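Local coordinates for protein glycosyl hydrolase family 88 (PDB 3WIW) that hydrolyses unsaturated glucuronyl saccharides derived from heparin, as an unsaturated glucuronyl hydrolase built on an alpha6/alpha6-barrel, at residues A[277-282]-A[327-332]; A[290-295]-A[300-305]; A[307-312]-A[338-343]. One frame throughout, in Å; residues are numbered along the deposited sequence.

Interaction 1: residues A[277-282]-A[327-332]; sequences FIMNHP and QKYFKF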
ATOM      1  N   PHE A 277      18.668   4.356  -1.245  1.00 12.42           N
ATOM      2  CA  PHE A 277      18.511   4.391  -2.692  1.00 12.21           C
ATOM      3  C   PHE A 277      17.423   5.393  -3.104  1.00 11.23           C
ATOM      4  O   PHE A 277      17.625   6.202  -4.018  1.00 11.81           O
ATOM      5  CB  PHE A 277      18.201   2.992  -3.244  1.00 12.60           C
ATOM      6  CG  PHE A 277      17.783   3.002  -4.696  1.00 12.28           C
ATOM      7  CD1 PHE A 277      18.721   3.209  -5.718  1.00 13.00           C
ATOM      8  CD2 PHE A 277      16.441   2.859  -5.043  1.00 13.22           C
ATOM      9  CE1 PHE A 277      18.312   3.256  -7.053  1.00 13.92           C
ATOM     10  CE2 PHE A 277      16.039   2.904  -6.385  1.00 13.72           C
ATOM     11  CZ  PHE A 277      16.978   3.107  -7.380  1.00 13.48           C
ATOM     12  N   ILE A 278      16.292   5.375  -2.400  1.00 10.90           N
ATOM     13  CA  ILE A 278      15.168   6.264  -2.686  1.00 10.90           C
ATOM     14  C   ILE A 278      15.478   7.718  -2.296  1.00 11.97           C
ATOM     15  O   ILE A 278      15.359   8.639  -3.122  1.00 12.11           O
ATOM     16  CB  ILE A 278      13.887   5.768  -1.980  1.00 10.38           C
ATOM     17  CG1 ILE A 278      13.400   4.464  -2.632  1.00 11.54           C
ATOM     18  CG2 ILE A 278      12.809   6.835  -2.038  1.00 12.05           C
ATOM     19  CD1 ILE A 278      12.270   3.759  -1.878  1.00 11.47           C
ATOM     20  N   MET A 279      15.926   7.922  -1.065  1.00 11.64           N
ATOM     21  CA  MET A 279      16.076   9.273  -0.537  1.00 12.90           C
ATOM     22  C   MET A 279      17.199  10.044  -1.226  1.00 14.04           C
ATOM     23  O   MET A 279      17.114  11.255  -1.409  1.00 16.59           O
ATOM     24  CB  MET A 279      16.326   9.225   0.971  1.00 13.12           C
ATOM     25  CG  MET A 279      15.097   8.751   1.755  1.00 13.73           C
ATOM     26  SD  MET A 279      15.462   8.325   3.473  1.00 15.74           S
ATOM     27  CE  MET A 279      15.980   9.905   4.118  1.00 17.12           C
ATOM     28  N   ASN A 280      18.251   9.335  -1.610  1.00 14.73           N
ATOM     29  CA  ASN A 280      19.417   9.970  -2.211  1.00 15.95           C
ATOM     30  C   ASN A 280      19.389   9.932  -3.729  1.00 14.26           C
ATOM     31  O   ASN A 280      20.344  10.321  -4.389  1.00 14.76           O
ATOM     32  CB  ASN A 280      20.687   9.290  -1.719  1.00 19.28           C
ATOM     33  CG  ASN A 280      20.839   9.372  -0.225  1.00 24.23           C
ATOM     34  OD1 ASN A 280      20.447  10.361   0.396  1.00 27.98           O
ATOM     35  ND2 ASN A 280      21.404   8.330   0.366  1.00 26.94           N
ATOM     36  N   HIS A 281      18.296   9.450  -4.294  1.00 12.97           N
ATOM     37  CA  HIS A 281      18.270   9.247  -5.731  1.00 12.37           C
ATOM     38  C   HIS A 281      18.408  10.574  -6.470  1.00 12.63           C
ATOM     39  O   HIS A 281      17.771  11.565  -6.099  1.00 12.72           O
ATOM     40  CB  HIS A 281      16.960   8.589  -6.137  1.00 12.53           C
ATOM     41  CG  HIS A 281      17.042   7.893  -7.451  1.00 12.73           C
ATOM     42  ND1 HIS A 281      17.093   8.572  -8.650  1.00 13.08           N
ATOM     43  CD2 HIS A 281      17.166   6.583  -7.748  1.00 13.49           C
ATOM     44  CE1 HIS A 281      17.191   7.696  -9.636  1.00 12.89           C
ATOM     45  NE2 HIS A 281      17.245   6.485  -9.115  1.00 13.84           N
ATOM     46  N   PRO A 282      19.232  10.602  -7.538  1.00 13.04           N
ATOM     47  CA  PRO A 282      19.419  11.829  -8.321  1.00 13.54           C
ATOM     48  C   PRO A 282      18.085  12.325  -8.910  1.00 13.91           C
ATOM     49  O   PRO A 282      17.900  13.519  -9.128  1.00 15.43           O
ATOM     50  CB  PRO A 282      20.393  11.382  -9.427  1.00 16.38           C
ATOM     51  CG  PRO A 282      21.164  10.253  -8.793  1.00 18.10           C
ATOM     52  CD  PRO A 282      20.145   9.526  -7.975  1.00 15.23           C
ATOM     53  N   GLN A 327      15.968   9.983  12.749  1.00 17.88           N
ATOM     54  CA  GLN A 327      15.530  11.348  12.443  1.00 19.27           C
ATOM     55  C   GLN A 327      15.515  11.655  10.945  1.00 17.73           C
ATOM     56  O   GLN A 327      14.562  12.268  10.462  1.00 16.79           O
ATOM     57  CB  GLN A 327      16.327  12.409  13.220  1.00 22.69           C
ATOM     58  CG  GLN A 327      15.967  13.885  12.869  1.00 28.05           C
ATOM     59  CD  GLN A 327      14.492  14.269  13.106  1.00 32.31           C
ATOM     60  OE1 GLN A 327      13.771  13.627  13.880  1.00 34.96           O
ATOM     61  NE2 GLN A 327      14.047  15.332  12.427  1.00 33.38           N
ATOM     62  N   LYS A 328      16.521  11.191  10.198  1.00 16.13           N
ATOM     63  CA  LYS A 328      16.547  11.466   8.751  1.00 15.78           C
ATOM     64  C   LYS A 328      15.335  10.870   8.037  1.00 14.18           C
ATOM     65  O   LYS A 328      14.806  11.460   7.099  1.00 14.72           O
ATOM     66  CB  LYS A 328      17.845  10.993   8.084  1.00 18.01           C
ATOM     67  CG  LYS A 328      18.085   9.494   8.139  1.00 20.95           C
ATOM     68  CD  LYS A 328      19.366   9.110   7.405  1.00 24.28           C
ATOM     69  CE  LYS A 328      19.652   7.617   7.559  1.00 27.41           C
ATOM     70  NZ  LYS A 328      19.713   7.178   8.986  1.00 29.38           N
ATOM     71  N   TYR A 329      14.877   9.706   8.497  1.00 13.48           N
ATOM     72  CA  TYR A 329      13.684   9.082   7.927  1.00 12.18           C
ATOM     73  C   TYR A 329      12.421   9.846   8.311  1.00 12.14           C
ATOM     74  O   TYR A 329      11.553  10.099   7.465  1.00 12.84           O
ATOM     75  CB  TYR A 329      13.570   7.623   8.375  1.00 12.19           C
ATOM     76  CG  TYR A 329      14.781   6.796   8.044  1.00 12.61           C
ATOM     77  CD1 TYR A 329      15.316   6.797   6.751  1.00 12.76           C
ATOM     78  CD2 TYR A 329      15.382   5.998   9.007  1.00 14.64           C
ATOM     79  CE1 TYR A 329      16.434   6.023   6.435  1.00 14.13           C
ATOM     80  CE2 TYR A 329      16.497   5.221   8.707  1.00 15.96           C
ATOM     81  CZ  TYR A 329      17.016   5.233   7.413  1.00 15.55           C
ATOM     82  OH  TYR A 329      18.117   4.464   7.107  1.00 16.60           O
ATOM     83  N   PHE A 330      12.321  10.214   9.583  1.00 13.44           N
ATOM     84  CA  PHE A 330      11.173  10.982  10.040  1.00 13.90           C
ATOM     85  C   PHE A 330      11.071  12.305   9.273  1.00 13.37           C
ATOM     86  O   PHE A 330       9.985  12.698   8.817  1.00 13.46           O
ATOM     87  CB  PHE A 330      11.289  11.281  11.531  1.00 14.51           C
ATOM     88  CG  PHE A 330      10.160  12.103  12.042  1.00 15.99           C
ATOM     89  CD1 PHE A 330       8.970  11.503  12.425  1.00 17.09           C
ATOM     90  CD2 PHE A 330      10.266  13.485  12.093  1.00 17.72           C
ATOM     91  CE1 PHE A 330       7.914  12.266  12.883  1.00 18.26           C
ATOM     92  CE2 PHE A 330       9.200  14.255  12.550  1.00 18.76           C
ATOM     93  CZ  PHE A 330       8.037  13.639  12.947  1.00 19.03           C
ATOM     94  N   LYS A 331      12.192  13.011   9.138  1.00 13.67           N
ATOM     95  CA  LYS A 331      12.195  14.324   8.479  1.00 14.78           C
ATOM     96  C   LYS A 331      11.785  14.198   7.016  1.00 13.67           C
ATOM     97  O   LYS A 331      11.014  15.011   6.505  1.00 12.96           O
ATOM     98  CB  LYS A 331      13.580  14.983   8.597  1.00 17.83           C
ATOM     99  CG  LYS A 331      13.731  16.309   7.877  1.00 21.88           C
ATOM    100  CD  LYS A 331      12.789  17.364   8.424  1.00 26.66           C
ATOM    101  CE  LYS A 331      13.201  18.771   7.957  1.00 30.27           C
ATOM    102  NZ  LYS A 331      13.386  18.902   6.476  1.00 32.77           N
ATOM    103  N   PHE A 332      12.270  13.160   6.346  1.00 12.46           N
ATOM    104  CA  PHE A 332      11.955  12.970   4.933  1.00 12.13           C
ATOM    105  C   PHE A 332      10.460  12.696   4.784  1.00 12.10           C
ATOM    106  O   PHE A 332       9.800  13.274   3.919  1.00 12.00           O
ATOM    107  CB  PHE A 332      12.829  11.855   4.364  1.00 11.84           C
ATOM    108  CG  PHE A 332      12.894  11.822   2.863  1.00 11.50           C
ATOM    109  CD1 PHE A 332      11.877  11.226   2.117  1.00 12.12           C
ATOM    110  CD2 PHE A 332      13.991  12.354   2.193  1.00 13.61           C
ATOM    111  CE1 PHE A 332      11.939  11.190   0.709  1.00 13.42           C
ATOM    112  CE2 PHE A 332      14.071  12.296   0.805  1.00 13.01           C
ATOM    113  CZ  PHE A 332      13.040  11.726   0.052  1.00 13.53           C
TER
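M279 on the last turn of helix 265-279 meets Y329 and F332 of helix 327-340, while I278 just before it leads its side chain elsewhere, to M284 and Q248. M279 works along its whole length: CB, CG and CE against F332, SD against the edge of Y329. CG comes squarely over the middle of the F332 ring, 3.7 Å from its centroid and only 8° off the normal, a CH-pi contact. SD then reaches the edge of the tyrosine, 3.6 Å from Y329 CD1 and close to the ring plane, and also stands farther off above the F332 face; both are Met-aromatic contacts. A bend at chi3 (64°) folds the methyl back, so that CE touches F332 CD2 at 3.7 Å and K328 O at 3.6 Å. Past M279 the helix gives way to a turn in which H281 N bonds I278 O at 3.3 Å. Outside the contact, Y329 OH is hydrogen-bonded to E272 of helix 265-279, and both aromatics rest on L316 of helix 306-322. The contact, which no hydrogen bond crosses, joins two helices of the alpha6/alpha6-barrel away from the predicted active site. One flexible thioether, fitted against a ring edge and a ring face, joins the two helix ends by dispersion and, probably, by weak electrostatics between sulfur and ring hydrogens.

Interaction 2: residues A[290-295]-A[300-305]; sequences PLWDFD and DRSPRD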
ATOM      1  N   PRO A 290       7.771  11.330  -5.840  1.00  9.28           N
ATOM      2  CA  PRO A 290       8.562  10.731  -6.932  1.00  9.71           C
ATOM      3  C   PRO A 290       7.964  10.880  -8.325  1.00  9.52           C
ATOM      4  O   PRO A 290       6.748  10.952  -8.496  1.00  9.86           O
ATOM      5  CB  PRO A 290       8.600   9.232  -6.564  1.00 10.54           C
ATOM      6  CG  PRO A 290       8.412   9.220  -5.066  1.00 11.38           C
ATOM      7  CD  PRO A 290       7.438  10.341  -4.793  1.00 10.23           C
ATOM      8  N   LEU A 291       8.836  10.937  -9.330  1.00  8.62           N
ATOM      9  CA  LEU A 291       8.407  10.664 -10.701  1.00  8.45           C
ATOM     10  C   LEU A 291       7.794   9.269 -10.759  1.00  8.26           C
ATOM     11  O   LEU A 291       8.132   8.400  -9.964  1.00  9.47           O
ATOM     12  CB  LEU A 291       9.620  10.712 -11.608  1.00 10.13           C
ATOM     13  CG  LEU A 291      10.526  11.943 -11.456  1.00 11.12           C
ATOM     14  CD1 LEU A 291      11.716  11.830 -12.439  1.00 12.49           C
ATOM     15  CD2 LEU A 291       9.734  13.248 -11.606  1.00 11.94           C
ATOM     16  N   TRP A 292       6.926   9.014 -11.728  1.00  9.00           N
ATOM     17  CA  TRP A 292       6.251   7.723 -11.730  1.00  8.46           C
ATOM     18  C   TRP A 292       7.244   6.555 -11.895  1.00  8.34           C
ATOM     19  O   TRP A 292       6.999   5.441 -11.421  1.00  8.37           O
ATOM     20  CB  TRP A 292       5.163   7.699 -12.812  1.00  8.93           C
ATOM     21  CG  TRP A 292       5.738   7.670 -14.186  1.00  7.87           C
ATOM     22  CD1 TRP A 292       6.188   8.750 -14.917  1.00  8.26           C
ATOM     23  CD2 TRP A 292       5.979   6.518 -14.992  1.00  8.52           C
ATOM     24  NE1 TRP A 292       6.716   8.311 -16.123  1.00 10.28           N
ATOM     25  CE2 TRP A 292       6.592   6.942 -16.189  1.00  9.53           C
ATOM     26  CE3 TRP A 292       5.747   5.148 -14.804  1.00  8.34           C
ATOM     27  CZ2 TRP A 292       6.944   6.039 -17.212  1.00  9.94           C
ATOM     28  CZ3 TRP A 292       6.099   4.250 -15.820  1.00  9.32           C
ATOM     29  CH2 TRP A 292       6.700   4.705 -16.998  1.00 10.34           C
ATOM     30  N   ASP A 293       8.372   6.810 -12.551  1.00  8.20           N
ATOM     31  CA  ASP A 293       9.477   5.869 -12.639  1.00  8.21           C
ATOM     32  C   ASP A 293      10.743   6.700 -12.477  1.00  8.59           C
ATOM     33  O   ASP A 293      10.897   7.758 -13.114  1.00  9.32           O
ATOM     34  CB  ASP A 293       9.457   5.115 -13.980  1.00  8.73           C
ATOM     35  CG  ASP A 293      10.491   3.989 -14.052  1.00  9.13           C
ATOM     36  OD1 ASP A 293      11.716   4.265 -13.982  1.00 10.58           O
ATOM     37  OD2 ASP A 293      10.091   2.803 -14.199  1.00  9.15           O
ATOM     38  N   PHE A 294      11.658   6.242 -11.618  1.00  9.78           N
ATOM     39  CA  PHE A 294      12.852   7.021 -11.303  1.00 10.98           C
ATOM     40  C   PHE A 294      13.802   7.184 -12.491  1.00 11.16           C
ATOM     41  O   PHE A 294      14.676   8.053 -12.457  1.00 12.25           O
ATOM     42  CB  PHE A 294      13.643   6.378 -10.154  1.00 10.89           C
ATOM     43  CG  PHE A 294      13.053   6.621  -8.772  1.00 12.35           C
ATOM     44  CD1 PHE A 294      11.999   5.870  -8.269  1.00 13.44           C
ATOM     45  CD2 PHE A 294      13.598   7.600  -7.952  1.00 12.63           C
ATOM     46  CE1 PHE A 294      11.494   6.112  -6.988  1.00 13.17           C
ATOM     47  CE2 PHE A 294      13.092   7.847  -6.674  1.00 13.68           C
ATOM     48  CZ  PHE A 294      12.033   7.100  -6.199  1.00 12.85           C
ATOM     49  N   ASP A 295      13.636   6.366 -13.538  1.00 10.34           N
ATOM     50  CA  ASP A 295      14.609   6.331 -14.628  1.00 11.13           C
ATOM     51  C   ASP A 295      14.201   7.075 -15.888  1.00 11.11           C
ATOM     52  O   ASP A 295      14.907   7.018 -16.897  1.00 12.11           O
ATOM     53  CB  ASP A 295      15.041   4.897 -14.920  1.00 12.11           C
ATOM     54  CG  ASP A 295      15.763   4.284 -13.742  1.00 14.10           C
ATOM     55  OD1 ASP A 295      16.446   5.010 -12.999  1.00 18.79           O
ATOM     56  OD2 ASP A 295      15.621   3.092 -13.512  1.00 16.42           O
ATOM     57  N   ASP A 300      11.901  17.032 -15.354  1.00 14.36           N
ATOM     58  CA  ASP A 300      11.132  18.236 -15.071  1.00 17.84           C
ATOM     59  C   ASP A 300       9.648  18.110 -15.360  1.00 16.48           C
ATOM     60  O   ASP A 300       8.829  18.707 -14.653  1.00 17.39           O
ATOM     61  CB  ASP A 300      11.664  19.429 -15.868  1.00 23.02           C
ATOM     62  CG  ASP A 300      12.982  19.961 -15.341  1.00 30.41           C
ATOM     63  OD1 ASP A 300      13.290  19.752 -14.150  1.00 32.67           O
ATOM     64  OD2 ASP A 300      13.698  20.623 -16.125  1.00 34.05           O
ATOM     65  N   ARG A 301       9.290  17.342 -16.390  0.65 15.32           N
ATOM     66  CA  ARG A 301       7.901  17.273 -16.839  0.65 16.34           C
ATOM     67  C   ARG A 301       7.232  15.913 -16.660  0.65 14.79           C
ATOM     68  O   ARG A 301       6.049  15.754 -16.965  0.65 17.03           O
ATOM     69  CB  ARG A 301       7.792  17.699 -18.296  0.65 19.17           C
ATOM     70  CG  ARG A 301       8.032  19.201 -18.500  0.65 22.09           C
ATOM     71  CD  ARG A 301       7.776  19.638 -19.940  0.65 24.86           C
ATOM     72  NE  ARG A 301       6.424  19.288 -20.391  0.65 26.46           N
ATOM     73  CZ  ARG A 301       6.047  19.310 -21.667  0.65 27.27           C
ATOM     74  NH1 ARG A 301       4.805  18.997 -22.010  0.65 26.54           N
ATOM     75  NH2 ARG A 301       6.919  19.657 -22.602  0.65 28.57           N
ATOM     76  N   SER A 302       7.966  14.924 -16.169  1.00 12.71           N
ATOM     77  CA  SER A 302       7.400  13.593 -15.979  1.00 11.47           C
ATOM     78  C   SER A 302       6.271  13.632 -14.934  1.00 10.22           C
ATOM     79  O   SER A 302       6.414  14.277 -13.887  1.00 10.99           O
ATOM     80  CB  SER A 302       8.517  12.675 -15.517  1.00 12.29           C
ATOM     81  OG  SER A 302       7.993  11.429 -15.145  1.00 12.62           O
ATOM     82  N   PRO A 303       5.144  12.931 -15.196  1.00  9.48           N
ATOM     83  CA  PRO A 303       4.091  12.847 -14.168  1.00 10.32           C
ATOM     84  C   PRO A 303       4.612  12.300 -12.841  1.00  8.73           C
ATOM     85  O   PRO A 303       5.392  11.328 -12.808  1.00 10.70           O
ATOM     86  CB  PRO A 303       3.086  11.870 -14.778  1.00 11.55           C
ATOM     87  CG  PRO A 303       3.286  12.033 -16.249  1.00 12.10           C
ATOM     88  CD  PRO A 303       4.758  12.256 -16.440  1.00 10.25           C
ATOM     89  N   ARG A 304       4.185  12.929 -11.747  1.00  9.10           N
ATOM     90  CA  ARG A 304       4.490  12.445 -10.387  1.00  9.63           C
ATOM     91  C   ARG A 304       3.507  11.366  -9.959  1.00  9.56           C
ATOM     92  O   ARG A 304       2.411  11.246 -10.521  1.00 10.93           O
ATOM     93  CB  ARG A 304       4.384  13.597  -9.383  1.00  9.28           C
ATOM     94  CG  ARG A 304       5.201  14.808  -9.788  1.00  9.95           C
ATOM     95  CD  ARG A 304       6.686  14.461 -10.011  1.00 10.21           C
ATOM     96  NE  ARG A 304       7.452  15.697 -10.090  1.00 10.53           N
ATOM     97  CZ  ARG A 304       7.807  16.435  -9.031  1.00 10.41           C
ATOM     98  NH1 ARG A 304       8.413  17.618  -9.199  1.00 12.09           N
ATOM     99  NH2 ARG A 304       7.523  16.019  -7.802  1.00 11.38           N
ATOM    100  N   ASP A 305       3.881  10.596  -8.952  1.00  8.71           N
ATOM    101  CA  ASP A 305       2.968   9.578  -8.453  1.00  7.98           C
ATOM    102  C   ASP A 305       2.804   9.747  -6.948  1.00  8.56           C
ATOM    103  O   ASP A 305       3.626   9.238  -6.132  1.00  8.81           O
ATOM    104  CB  ASP A 305       3.491   8.175  -8.799  1.00  9.43           C
ATOM    105  CG  ASP A 305       2.559   7.073  -8.332  1.00  9.27           C
ATOM    106  OD1 ASP A 305       1.353   7.369  -8.082  1.00  9.51           O
ATOM    107  OD2 ASP A 305       3.013   5.906  -8.219  1.00 10.40           O
TER
HETATM  108  O   HOH W   1       4.870   4.742  -9.708  1.00  9.04           O
HETATM  109  O   HOH W   2       7.844  10.423 -17.849  1.00 11.72           O
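The W292 indole turns its edge to S302 and P303: P303 O lies in its plane, 3.4 Å from CD1, and S302 OG stands 3.2 Å from the same CD1. Water 2 lies at this edge as well, accepting from W292 NE1 at 3.0 Å and hydrogen-bonded to S302 OG, so it ties ring and hydroxyl together. D293 CB of the following residue covers one face, offset toward the rim. With chi1 at 71°, the indole sits between its backbone N and carbonyl carbon, which brings CD1 alongside the chain at 302-303. The R304 guanidinium is met obliquely by L291 CD2, which also touches R304 CD at 3.6 Å; R304 NH2 forms a salt bridge with D287. A single antiparallel beta bridge joins the backbones, with L291 and R304 as a non-hydrogen-bonded pair. The flanking bonds run from D305 N to P290 O at 2.9 Å and from W292 N to P303 O at 3.0 Å. R304 CA adds a CA-H...O contact to P290 O at 3.3 Å. Water 1 donates to both W292 O and D305 OD2, bridging the two segments. Within 290-295, D293 OD1 accepts from D295 N, closing an Asx turn. Both segments belong to the loop between helices 265-279 and 306-322. D305 is the N-cap of helix 306-322; its OD1 is hydrogen-bonded to S307 OG and to V361 N of strand 360-361, while OD2 makes a salt bridge with R246 of helix 245-262, a predicted substrate-binding residue. P290 packs on A309 and I312 of helix 306-322, and W292 and P303 rest on V361.

Interaction 3: residues A[307-312]-A[338-343]; sequences SAAAVI and KTLSSD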
ATOM      1  N   SER A 307       0.779   8.309  -4.975  1.00  8.33           N
ATOM      2  CA  SER A 307       0.586   7.058  -4.241  1.00  7.84           C
ATOM      3  C   SER A 307       1.933   6.518  -3.766  1.00  8.31           C
ATOM      4  O   SER A 307       2.061   6.070  -2.621  1.00  8.59           O
ATOM      5  CB  SER A 307      -0.173   6.036  -5.094  1.00  8.01           C
ATOM      6  OG  SER A 307       0.606   5.525  -6.159  1.00  9.03           O
ATOM      7  N   ALA A 308       2.953   6.579  -4.623  1.00  8.18           N
ATOM      8  CA  ALA A 308       4.295   6.152  -4.223  1.00  8.49           C
ATOM      9  C   ALA A 308       4.797   7.001  -3.053  1.00  8.25           C
ATOM     10  O   ALA A 308       5.417   6.472  -2.116  1.00  8.78           O
ATOM     11  CB  ALA A 308       5.263   6.216  -5.400  1.00  8.87           C
ATOM     12  N   ALA A 309       4.604   8.326  -3.133  1.00  7.74           N
ATOM     13  CA  ALA A 309       5.016   9.223  -2.044  1.00  8.20           C
ATOM     14  C   ALA A 309       4.337   8.826  -0.739  1.00  8.04           C
ATOM     15  O   ALA A 309       4.990   8.818   0.303  1.00  8.95           O
ATOM     16  CB  ALA A 309       4.691  10.659  -2.364  1.00  9.23           C
ATOM     17  N   ALA A 310       3.031   8.536  -0.775  1.00  8.33           N
ATOM     18  CA  ALA A 310       2.300   8.228   0.453  1.00  8.95           C
ATOM     19  C   ALA A 310       2.811   6.924   1.080  1.00  8.76           C
ATOM     20  O   ALA A 310       2.969   6.842   2.311  1.00  9.54           O
ATOM     21  CB  ALA A 310       0.816   8.151   0.172  1.00  9.60           C
ATOM     22  N   VAL A 311       3.053   5.902   0.257  1.00  7.27           N
ATOM     23  CA  VAL A 311       3.576   4.622   0.728  1.00  7.88           C
ATOM     24  C   VAL A 311       4.956   4.826   1.340  1.00  8.38           C
ATOM     25  O   VAL A 311       5.245   4.307   2.422  1.00  9.63           O
ATOM     26  CB  VAL A 311       3.575   3.580  -0.407  1.00  8.61           C
ATOM     27  CG1 VAL A 311       4.288   2.288   0.026  1.00  8.74           C
ATOM     28  CG2 VAL A 311       2.143   3.279  -0.872  1.00  8.82           C
ATOM     29  N   ILE A 312       5.801   5.609   0.665  1.00  7.85           N
ATOM     30  CA  ILE A 312       7.126   5.901   1.190  1.00  8.03           C
ATOM     31  C   ILE A 312       7.049   6.637   2.525  1.00  9.10           C
ATOM     32  O   ILE A 312       7.776   6.282   3.459  1.00  9.48           O
ATOM     33  CB  ILE A 312       7.980   6.696   0.166  1.00  9.20           C
ATOM     34  CG1 ILE A 312       8.367   5.771  -0.990  1.00  9.68           C
ATOM     35  CG2 ILE A 312       9.217   7.277   0.829  1.00 10.64           C
ATOM     36  CD1 ILE A 312       8.797   6.525  -2.251  1.00 10.89           C
ATOM     37  N   LYS A 338       4.042  17.192   4.156  1.00 12.05           N
ATOM     38  CA  LYS A 338       3.744  18.599   3.963  1.00 13.15           C
ATOM     39  C   LYS A 338       3.418  18.893   2.500  1.00 12.68           C
ATOM     40  O   LYS A 338       2.501  19.661   2.222  1.00 14.11           O
ATOM     41  CB  LYS A 338       4.882  19.458   4.480  1.00 14.61           C
ATOM     42  CG  LYS A 338       4.888  19.522   5.994  1.00 16.53           C
ATOM     43  CD  LYS A 338       6.133  20.202   6.541  1.00 19.62           C
ATOM     44  CE  LYS A 338       6.010  20.398   8.037  1.00 21.11           C
ATOM     45  NZ  LYS A 338       7.187  21.087   8.613  1.00 23.48           N
ATOM     46  N   THR A 339       4.141  18.286   1.560  1.00 11.72           N
ATOM     47  CA  THR A 339       3.824  18.451   0.138  1.00 12.29           C
ATOM     48  C   THR A 339       2.467  17.840  -0.231  1.00 11.37           C
ATOM     49  O   THR A 339       1.651  18.471  -0.928  1.00 11.55           O
ATOM     50  CB  THR A 339       4.941  17.874  -0.767  1.00 13.66           C
ATOM     51  OG1 THR A 339       6.176  18.552  -0.501  1.00 15.96           O
ATOM     52  CG2 THR A 339       4.594  18.058  -2.248  1.00 14.22           C
ATOM     53  N   LEU A 340       2.219  16.617   0.227  1.00 10.15           N
ATOM     54  CA  LEU A 340       0.949  15.957  -0.053  1.00 10.79           C
ATOM     55  C   LEU A 340      -0.241  16.700   0.534  1.00 11.12           C
ATOM     56  O   LEU A 340      -1.346  16.597   0.005  1.00 11.57           O
ATOM     57  CB  LEU A 340       0.954  14.506   0.437  1.00 10.10           C
ATOM     58  CG  LEU A 340       1.844  13.563  -0.370  1.00  8.82           C
ATOM     59  CD1 LEU A 340       1.691  12.189   0.250  1.00  9.83           C
ATOM     60  CD2 LEU A 340       1.463  13.489  -1.859  1.00 10.44           C
ATOM     61  N   SER A 341      -0.009  17.453   1.613  1.00 11.18           N
ATOM     62  CA  SER A 341      -1.062  18.183   2.312  1.00 11.52           C
ATOM     63  C   SER A 341      -1.263  19.604   1.786  1.00 12.55           C
ATOM     64  O   SER A 341      -2.154  20.317   2.258  1.00 13.27           O
ATOM     65  CB  SER A 341      -0.769  18.240   3.814  1.00 11.57           C
ATOM     66  OG  SER A 341      -0.623  16.940   4.350  1.00 11.70           O
ATOM     67  N   SER A 342      -0.432  20.015   0.828  1.00 12.62           N
ATOM     68  CA  SER A 342      -0.523  21.342   0.231  1.00 12.35           C
ATOM     69  C   SER A 342      -1.646  21.386  -0.813  1.00 11.50           C
ATOM     70  O   SER A 342      -2.161  20.363  -1.239  1.00 12.73           O
ATOM     71  CB  SER A 342       0.821  21.725  -0.402  1.00 13.77           C
ATOM     72  OG  SER A 342       1.053  21.039  -1.610  1.00 13.53           O
ATOM     73  N   ASP A 343      -1.996  22.588  -1.253  1.00 11.84           N
ATOM     74  CA  ASP A 343      -3.043  22.778  -2.249  1.00 12.26           C
ATOM     75  C   ASP A 343      -2.818  21.969  -3.513  1.00 10.70           C
ATOM     76  O   ASP A 343      -3.768  21.517  -4.129  1.00 11.97           O
ATOM     77  CB  ASP A 343      -3.099  24.277  -2.624  1.00 13.39           C
ATOM     78  CG  ASP A 343      -4.045  24.576  -3.798  1.00 15.68           C
ATOM     79  OD1 ASP A 343      -3.621  24.542  -4.987  1.00 16.26           O
ATOM     80  OD2 ASP A 343      -5.237  24.832  -3.530  1.00 18.05           O
TER
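Apolar contact across the segments rests on L340, whose CD1 methyl reaches the backbone and CB of A310 and the CB of A309. L340 CD1 comes to 4.0 Å from A310 CA, 4.1 Å from A310 CB and 4.3 Å from A309 CB, ordinary van der Waals spacing with no sign of strain. Since chi2 is -179°, CD1 stands anti to CA, and the leucine points CD1 outward from its helix to A310, joining helices 306-322 and 327-340 of the alpha6/alpha6-barrel. With alanines on this face, the CA atoms of A310 and L340 come to 7.9 Å. I289, from the loop between helices 265-279 and 306-322, packs against A309, T339 and L340, and Y381 of helix 375-392 also touches L340.

No polar bond crosses the contact; the polar groups bond within their own segment or to residues outside both. At the end of helix 327-340, T339 O accepts two bonds from one residue, from S342 OG at 2.7 Å on a lone pair in the carbonyl plane and from S342 N at 3.1 Å, so the serine fastens the turn that leaves the helix. T339 OG1 is hydrogen-bonded to D287 O. On the other segment S307 OG is bonded to D305 and to R246.

The meeting is purely apolar, buried and small in area, a leucine methyl laid on an alanine-lined helix face; shape and dispersion carry it.

The three contacts join neighbouring parts of one region of the barrel. Interaction 2 is nested within the span closed by interaction 1, whereas interactions 1 and 3 alternate along the chain and share helix 327-340. Interaction 3 has its centre about 14 Å from the centre of each of the others, which are about 17 Å apart. H281 CG meets F294 CD2 at 3.5 Å, I278 CG2 meets I312 CD1 at 4.0 Å, and P290 CD meets A309 CB at 3.7 Å. Interactions 2 and 3 both border R246: the D305 side chain lies about 3 Å from that of R246, and S307 OG bonds it. D305 is about 11 Å, side chain to ligand, from a bound EPE buffer molecule.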